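PDB 3PZ6: leucyl-tRNA synthetase from Giardia intestinalis, which probably attaches leucine to tRNA(Leu) with ATP, this chain being its CP1 editing domain, associated with aminoacyl-tRNA deacylase activity. Local coordinates for residues Asp193-Ala196 and Cys197-Asp200; Asn206-Ala209 and Glu210-Val214; Cys264-Lys267 and Gly268-Gly272. The protein carries 2 engineered substitutions. One frame throughout, in Å; residues are numbered along the deposited sequence.

Interaction 1: residues Asp193-Ala196 and Cys197-Asp200; sequences DDYA and CYKD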
loop_
_atom_site.group_PDB
_atom_site.type_symbol
_atom_site.label_atom_id
_atom_site.label_comp_id
_atom_site.label_asym_id
_atom_site.label_seq_id
_atom_site.Cartn_x
_atom_site.Cartn_y
_atom_site.Cartn_z
ATOM N N ASP A 193 -1.083 -13.517 6.016
ATOM C CA ASP A 193 -1.007 -13.620 4.559
ATOM C C ASP A 193 0.021 -12.638 4.000
ATOM O O ASP A 193 0.883 -13.028 3.204
ATOM C CB ASP A 193 -2.388 -13.409 3.911
ATOM C CG ASP A 193 -3.275 -14.671 3.981
ATOM O OD1 ASP A 193 -2.748 -15.799 3.818
ATOM O OD2 ASP A 193 -4.504 -14.548 4.198
ATOM N N ASP A 194 -0.059 -11.378 4.439
ATOM C CA ASP A 194 0.948 -10.378 4.103
ATOM C C ASP A 194 2.349 -10.897 4.427
ATOM O O ASP A 194 3.247 -10.829 3.582
ATOM C CB ASP A 194 0.701 -9.055 4.842
ATOM C CG ASP A 194 -0.435 -8.239 4.248
ATOM O OD1 ASP A 194 -0.953 -8.574 3.165
ATOM O OD2 ASP A 194 -0.814 -7.236 4.878
ATOM N N TYR A 195 2.533 -11.423 5.636
ATOM C CA TYR A 195 3.847 -11.912 6.043
ATOM C C TYR A 195 4.330 -13.100 5.205
ATOM O O TYR A 195 5.504 -13.150 4.830
ATOM C CB TYR A 195 3.901 -12.268 7.529
ATOM C CG TYR A 195 5.264 -12.785 7.950
ATOM C CD1 TYR A 195 6.363 -11.917 8.044
ATOM C CD2 TYR A 195 5.461 -14.125 8.250
ATOM C CE1 TYR A 195 7.616 -12.370 8.428
ATOM C CE2 TYR A 195 6.720 -14.592 8.636
ATOM C CZ TYR A 195 7.794 -13.707 8.723
ATOM O OH TYR A 195 9.043 -14.164 9.102
ATOM N N ALA A 196 3.430 -14.044 4.923
ATOM C CA ALA A 196 3.788 -15.233 4.148
ATOM C C ALA A 196 4.342 -14.838 2.772
ATOM O O ALA A 196 5.428 -15.268 2.387
ATOM C CB ALA A 196 2.598 -16.183 4.014
ATOM N N CYS A 197 3.611 -13.992 2.054
ATOM C CA CYS A 197 4.068 -13.520 0.761
ATOM C C CYS A 197 5.348 -12.700 0.866
ATOM O O CYS A 197 6.269 -12.874 0.068
ATOM C CB CYS A 197 2.997 -12.709 0.060
ATOM S SG CYS A 197 3.496 -12.352 -1.626
ATOM N N TYR A 198 5.399 -11.821 1.865
ATOM C CA TYR A 198 6.567 -10.992 2.112
ATOM C C TYR A 198 7.806 -11.873 2.283
ATOM O O TYR A 198 8.824 -11.656 1.624
ATOM C CB TYR A 198 6.318 -10.096 3.331
ATOM C CG TYR A 198 7.534 -9.356 3.846
ATOM C CD1 TYR A 198 7.847 -8.076 3.387
ATOM C CD2 TYR A 198 8.366 -9.933 4.800
ATOM C CE1 TYR A 198 8.968 -7.396 3.866
ATOM C CE2 TYR A 198 9.482 -9.265 5.277
ATOM C CZ TYR A 198 9.776 -8.000 4.809
ATOM O OH TYR A 198 10.890 -7.347 5.293
ATOM N N LYS A 199 7.691 -12.884 3.141
ATOM C CA LYS A 199 8.773 -13.840 3.411
ATOM C C LYS A 199 9.122 -14.708 2.193
ATOM O O LYS A 199 10.288 -14.997 1.947
ATOM C CB LYS A 199 8.408 -14.714 4.613
ATOM C CG LYS A 199 9.521 -15.562 5.154
ATOM C CD LYS A 199 8.939 -16.700 5.945
ATOM C CE LYS A 199 9.986 -17.739 6.285
ATOM N NZ LYS A 199 9.338 -19.058 6.525
ATOM N N ASP A 200 8.111 -15.123 1.439
ATOM C CA ASP A 200 8.333 -15.801 0.156
ATOM C C ASP A 200 9.235 -15.004 -0.811
ATOM O O ASP A 200 10.147 -15.574 -1.419
ATOM C CB ASP A 200 6.999 -16.125 -0.525
ATOM C CG ASP A 200 6.327 -17.362 0.054
ATOM O OD1 ASP A 200 6.963 -18.085 0.865
ATOM O OD2 ASP A 200 5.153 -17.611 -0.310
#
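Tyr195 and Lys199 meet one turn apart on the same helix. Lys199 sets its CB over one face of the Tyr195 ring, and the rest of the side chain passes obliquely by the ring's outer end. Lys199 CB stands 4.3 Å above the plane of the Tyr195 ring, offset toward its rim. Further out, Lys199 CD comes within 4.1 Å of both CE2 and OH of Tyr195. The lysine chain is extended beyond CG. It passes the hydroxyl end of the ring at CD, and then its tip leads away. With CG trans to the backbone N (chi1 180°), the tyrosine ring runs toward the next turn. There Tyr195 CD1 also packs against Tyr198 CD2 at 4.3 Å. The backbone joins Tyr195 and Lys199 as well, since Lys199 N donates to Tyr195 O over 2.8 Å.

Ala196 contributes mainly through its carbonyl. Ala196 O accepts Asp200 N at 2.8 Å, and the aspartate CB and CG lie near that oxygen. Cys197 N bonds to Asp193 O over 3.1 Å. That bond is almost perfectly straight (179°). These i to i+4 bonds are those of a regular alpha-helix.

The polar end of Tyr195 is held from outside. Its OH is hydrogen-bonded to Glu244 OE2, with which Lys199 NZ makes a long, weak ion pair. Helix 192-202 packs on two elements. Tyr195 packs on Val240 and Cys243 of helix 238-245, while Cys197 touches Trp99, and Tyr198 touches Asn97, on strand 97-100.

Interaction 2: residues Asn206-Ala209 and Glu210-Val214; sequences NGIA and EKYGV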
loop_
_atom_site.group_PDB
_atom_site.type_symbol
_atom_site.label_atom_id
_atom_site.label_comp_id
_atom_site.label_asym_id
_atom_site.label_seq_id
_atom_site.Cartn_x
_atom_site.Cartn_y
_atom_site.Cartn_z
ATOM N N ASN A 206 10.894 -20.689 -4.280
ATOM C CA ASN A 206 10.599 -21.224 -5.620
ATOM C C ASN A 206 10.892 -20.253 -6.779
ATOM O O ASN A 206 10.188 -20.241 -7.793
ATOM C CB ASN A 206 9.170 -21.775 -5.680
ATOM C CG ASN A 206 8.944 -22.929 -4.701
ATOM O OD1 ASN A 206 9.885 -23.431 -4.067
ATOM N ND2 ASN A 206 7.689 -23.358 -4.580
ATOM N N GLY A 207 11.939 -19.449 -6.605
ATOM C CA GLY A 207 12.385 -18.489 -7.606
ATOM C C GLY A 207 11.469 -17.301 -7.850
ATOM O O GLY A 207 11.577 -16.639 -8.882
ATOM N N ILE A 208 10.588 -17.013 -6.893
ATOM C CA ILE A 208 9.515 -16.042 -7.106
ATOM C C ILE A 208 9.991 -14.590 -7.178
ATOM O O ILE A 208 9.397 -13.787 -7.890
ATOM C CB ILE A 208 8.359 -16.220 -6.078
ATOM C CG1 ILE A 208 7.091 -15.507 -6.562
ATOM C CG2 ILE A 208 8.804 -15.801 -4.680
ATOM C CD1 ILE A 208 5.905 -15.610 -5.623
ATOM N N ALA A 209 11.056 -14.259 -6.453
ATOM C CA ALA A 209 11.634 -12.918 -6.530
ATOM C C ALA A 209 12.257 -12.639 -7.906
ATOM O O ALA A 209 12.075 -11.551 -8.468
ATOM C CB ALA A 209 12.637 -12.704 -5.432
ATOM N N GLU A 210 12.964 -13.634 -8.445
ATOM C CA GLU A 210 13.623 -13.515 -9.744
ATOM C C GLU A 210 12.599 -13.398 -10.850
ATOM O O GLU A 210 12.768 -12.597 -11.770
ATOM C CB GLU A 210 14.498 -14.732 -10.049
ATOM C CG GLU A 210 15.279 -15.301 -8.883
ATOM C CD GLU A 210 16.216 -16.437 -9.302
ATOM O OE1 GLU A 210 16.075 -17.557 -8.758
ATOM O OE2 GLU A 210 17.089 -16.204 -10.172
ATOM N N LYS A 211 11.555 -14.219 -10.757
ATOM C CA LYS A 211 10.463 -14.242 -11.727
ATOM C C LYS A 211 9.868 -12.857 -12.003
ATOM O O LYS A 211 9.469 -12.576 -13.126
ATOM C CB LYS A 211 9.359 -15.210 -11.274
ATOM C CG LYS A 211 8.069 -15.108 -12.090
ATOM C CD LYS A 211 7.044 -16.125 -11.661
ATOM C CE LYS A 211 5.656 -15.791 -12.218
ATOM N NZ LYS A 211 5.623 -15.690 -13.716
ATOM N N TYR A 212 9.812 -12.011 -10.981
ATOM C CA TYR A 212 9.236 -10.669 -11.106
ATOM C C TYR A 212 10.291 -9.559 -11.088
ATOM O O TYR A 212 9.947 -8.375 -11.083
ATOM C CB TYR A 212 8.188 -10.425 -10.008
ATOM C CG TYR A 212 6.938 -11.256 -10.166
ATOM C CD1 TYR A 212 6.110 -11.085 -11.274
ATOM C CD2 TYR A 212 6.581 -12.210 -9.211
ATOM C CE1 TYR A 212 4.959 -11.826 -11.437
ATOM C CE2 TYR A 212 5.427 -12.973 -9.361
ATOM C CZ TYR A 212 4.615 -12.773 -10.480
ATOM O OH TYR A 212 3.463 -13.515 -10.674
ATOM N N GLY A 213 11.566 -9.946 -11.066
ATOM C CA GLY A 213 12.672 -8.997 -11.185
ATOM C C GLY A 213 12.932 -8.173 -9.942
ATOM O O GLY A 213 13.422 -7.041 -10.031
ATOM N N VAL A 214 12.607 -8.744 -8.785
ATOM C CA VAL A 214 12.695 -8.034 -7.516
ATOM C C VAL A 214 14.138 -7.951 -7.087
ATOM O O VAL A 214 14.814 -8.974 -6.976
ATOM C CB VAL A 214 11.863 -8.734 -6.384
ATOM C CG1 VAL A 214 11.971 -7.970 -5.072
ATOM C CG2 VAL A 214 10.408 -8.866 -6.779
#
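Tyr212 reaches back over the last turn to Ile208. Its CB and CG are both 4.2 Å from Ile208 O, and its CD2 comes closer to that oxygen, at 3.5 Å. Beyond it, CE2 touches CG1 of Ile208 at 4.1 Å. The two side chains lie at a slant to one another. Ile208 CG1 is placed for this by its trans first torsion (chi1 -163°). At the tip, Tyr212 OH leaves the turn and is hydrogen-bonded to Glu173 OE1. One ring face is covered by the neighbouring lysine, with Lys211 CG above the ring centre.

The short, weakly bonded helical turn here closes in a Schellman motif. Gly213 takes a positive phi (75°), which favours glycine. Its N bonds back to Glu210 O, and Val214 N bonds to Ala209 O over 2.9 Å. Tyr212 N adds a weak bond to Ala209 O. The motif brings together the apolar pair on its flanks, Ala209 CB and Val214 CB, 4.2 Å apart. Lys211 N donates to Gly207 O over 3.1 Å. The carboxylate of Glu210 turns to Asn204, whose ND2 is hydrogen-bonded to OE1.

Interaction 3: residues Cys264-Lys267 and Gly268-Gly272; sequences CYTK and GFYTG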
loop_
_atom_site.group_PDB
_atom_site.type_symbol
_atom_site.label_atom_id
_atom_site.label_comp_id
_atom_site.label_asym_id
_atom_site.label_seq_id
_atom_site.Cartn_x
_atom_site.Cartn_y
_atom_site.Cartn_z
ATOM N N CYS A 264 -5.049 -13.091 15.145
ATOM C CA CYS A 264 -4.506 -11.754 14.956
ATOM C C CYS A 264 -5.577 -10.676 14.825
ATOM O O CYS A 264 -5.493 -9.635 15.468
ATOM C CB CYS A 264 -3.559 -11.721 13.759
ATOM S SG CYS A 264 -1.937 -12.368 14.152
ATOM N N TYR A 265 -6.586 -10.931 14.003
ATOM C CA TYR A 265 -7.644 -9.956 13.783
ATOM C C TYR A 265 -8.587 -9.849 14.986
ATOM O O TYR A 265 -9.038 -8.751 15.312
ATOM C CB TYR A 265 -8.397 -10.259 12.482
ATOM C CG TYR A 265 -7.632 -9.894 11.210
ATOM C CD1 TYR A 265 -6.359 -10.417 10.947
ATOM C CD2 TYR A 265 -8.191 -9.039 10.264
ATOM C CE1 TYR A 265 -5.659 -10.086 9.785
ATOM C CE2 TYR A 265 -7.506 -8.708 9.090
ATOM C CZ TYR A 265 -6.243 -9.230 8.857
ATOM O OH TYR A 265 -5.564 -8.891 7.700
ATOM N N THR A 266 -8.855 -10.968 15.663
ATOM C CA THR A 266 -9.761 -10.959 16.818
ATOM C C THR A 266 -9.082 -10.433 18.077
ATOM O O THR A 266 -9.544 -9.447 18.653
ATOM C CB THR A 266 -10.416 -12.341 17.084
ATOM O OG1 THR A 266 -10.986 -12.837 15.867
ATOM C CG2 THR A 266 -11.516 -12.234 18.136
ATOM N N LYS A 267 -7.996 -11.079 18.498
ATOM C CA LYS A 267 -7.262 -10.639 19.680
ATOM C C LYS A 267 -6.746 -9.226 19.478
ATOM O O LYS A 267 -6.799 -8.401 20.395
ATOM C CB LYS A 267 -6.104 -11.579 20.008
ATOM C CG LYS A 267 -6.511 -12.845 20.736
ATOM C CD LYS A 267 -5.306 -13.533 21.365
ATOM C CE LYS A 267 -5.697 -14.819 22.071
ATOM N NZ LYS A 267 -6.575 -14.556 23.252
ATOM N N GLY A 268 -6.263 -8.955 18.266
ATOM C CA GLY A 268 -5.817 -7.623 17.876
ATOM C C GLY A 268 -6.829 -6.550 18.215
ATOM O O GLY A 268 -6.513 -5.596 18.918
ATOM N N PHE A 269 -8.057 -6.719 17.736
ATOM C CA PHE A 269 -9.096 -5.732 17.972
ATOM C C PHE A 269 -9.452 -5.608 19.459
ATOM O O PHE A 269 -9.470 -4.498 20.002
ATOM C CB PHE A 269 -10.342 -6.014 17.118
ATOM C CG PHE A 269 -11.521 -5.144 17.464
ATOM C CD1 PHE A 269 -11.537 -3.797 17.112
ATOM C CD2 PHE A 269 -12.609 -5.667 18.161
ATOM C CE1 PHE A 269 -12.622 -2.984 17.437
ATOM C CE2 PHE A 269 -13.700 -4.859 18.491
ATOM C CZ PHE A 269 -13.706 -3.516 18.123
ATOM N N TYR A 270 -9.715 -6.735 20.116
ATOM C CA TYR A 270 -10.200 -6.699 21.501
ATOM C C TYR A 270 -9.135 -6.351 22.533
ATOM O O TYR A 270 -9.412 -5.606 23.471
ATOM C CB TYR A 270 -10.922 -7.999 21.876
ATOM C CG TYR A 270 -12.257 -8.148 21.176
ATOM C CD1 TYR A 270 -13.304 -7.249 21.422
ATOM C CD2 TYR A 270 -12.475 -9.175 20.263
ATOM C CE1 TYR A 270 -14.531 -7.377 20.777
ATOM C CE2 TYR A 270 -13.695 -9.310 19.614
ATOM C CZ TYR A 270 -14.715 -8.406 19.874
ATOM O OH TYR A 270 -15.920 -8.541 19.229
ATOM N N THR A 271 -7.923 -6.874 22.356
ATOM C CA THR A 271 -6.867 -6.716 23.360
ATOM C C THR A 271 -5.659 -5.903 22.881
ATOM O O THR A 271 -4.826 -5.499 23.695
ATOM C CB THR A 271 -6.371 -8.079 23.880
ATOM O OG1 THR A 271 -5.844 -8.839 22.791
ATOM C CG2 THR A 271 -7.505 -8.862 24.539
ATOM N N GLY A 272 -5.578 -5.658 21.575
ATOM C CA GLY A 272 -4.423 -4.992 20.968
ATOM C C GLY A 272 -4.179 -3.579 21.449
ATOM O O GLY A 272 -5.116 -2.808 21.628
#
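Lys267 O is gripped by two donors of Thr271 at the end of helix 254-271. Thr271 N donates to it over 2.7 Å, the usual helical bond. The hydroxyl of the same residue donates too, with Thr271 OG1 2.6 Å from Lys267 O. The hydroxyl lies well above the carbonyl plane, 42° out of it. It gets there because OG1 sits between the backbone N and the carbonyl carbon (chi1 60°), facing back down the helix. Gly272 N adds only a weak bond. Gly272 is where the chain leaves helical geometry.

One residue earlier, Tyr270 N donates to Thr266 O over 3.1 Å in a nearly straight bond. Thr266 CG2 also meets the tyrosine ring at its edge, in the ring plane, 3.8 Å from Tyr270 CD2. Thr266 OG1 turns the other way and is hydrogen-bonded to Glu262 O. Phe269 turns the edge of its ring to one face of Tyr270, with CD2 above the ring centre.

Gly268 is buried and comes close to the preceding turn. Its N makes a weak bond to Cys264 O, and its CA makes a CA-H...O contact of 3.2 Å with the same oxygen. The extra hydroxyl donor at Lys267 O implies that the last turn is held by a side chain as well as by the backbone, where the chain leaves the helix.

How the interactions relate
All three contacts are local, each within one helix or its end. Interactions 1 and 2 lie at the surface, and interaction 3 is partly buried. Helices 192-202 and 208-211 follow each other in the chain and touch, with Asp200 O 3.5 Å from Ile208 CG2. Interaction 3 is separate, its centre about 20 Å from that of interaction 1 and about 33 Å from that of interaction 2. Yet interactions 1 and 3 both pack on helix 238-245, through Tyr195 and Cys264. Interaction 1 is regular mid-helix bonding. The other two are helix ends: interaction 2 uses a positive-phi glycine, interaction 3 a threonine hydroxyl.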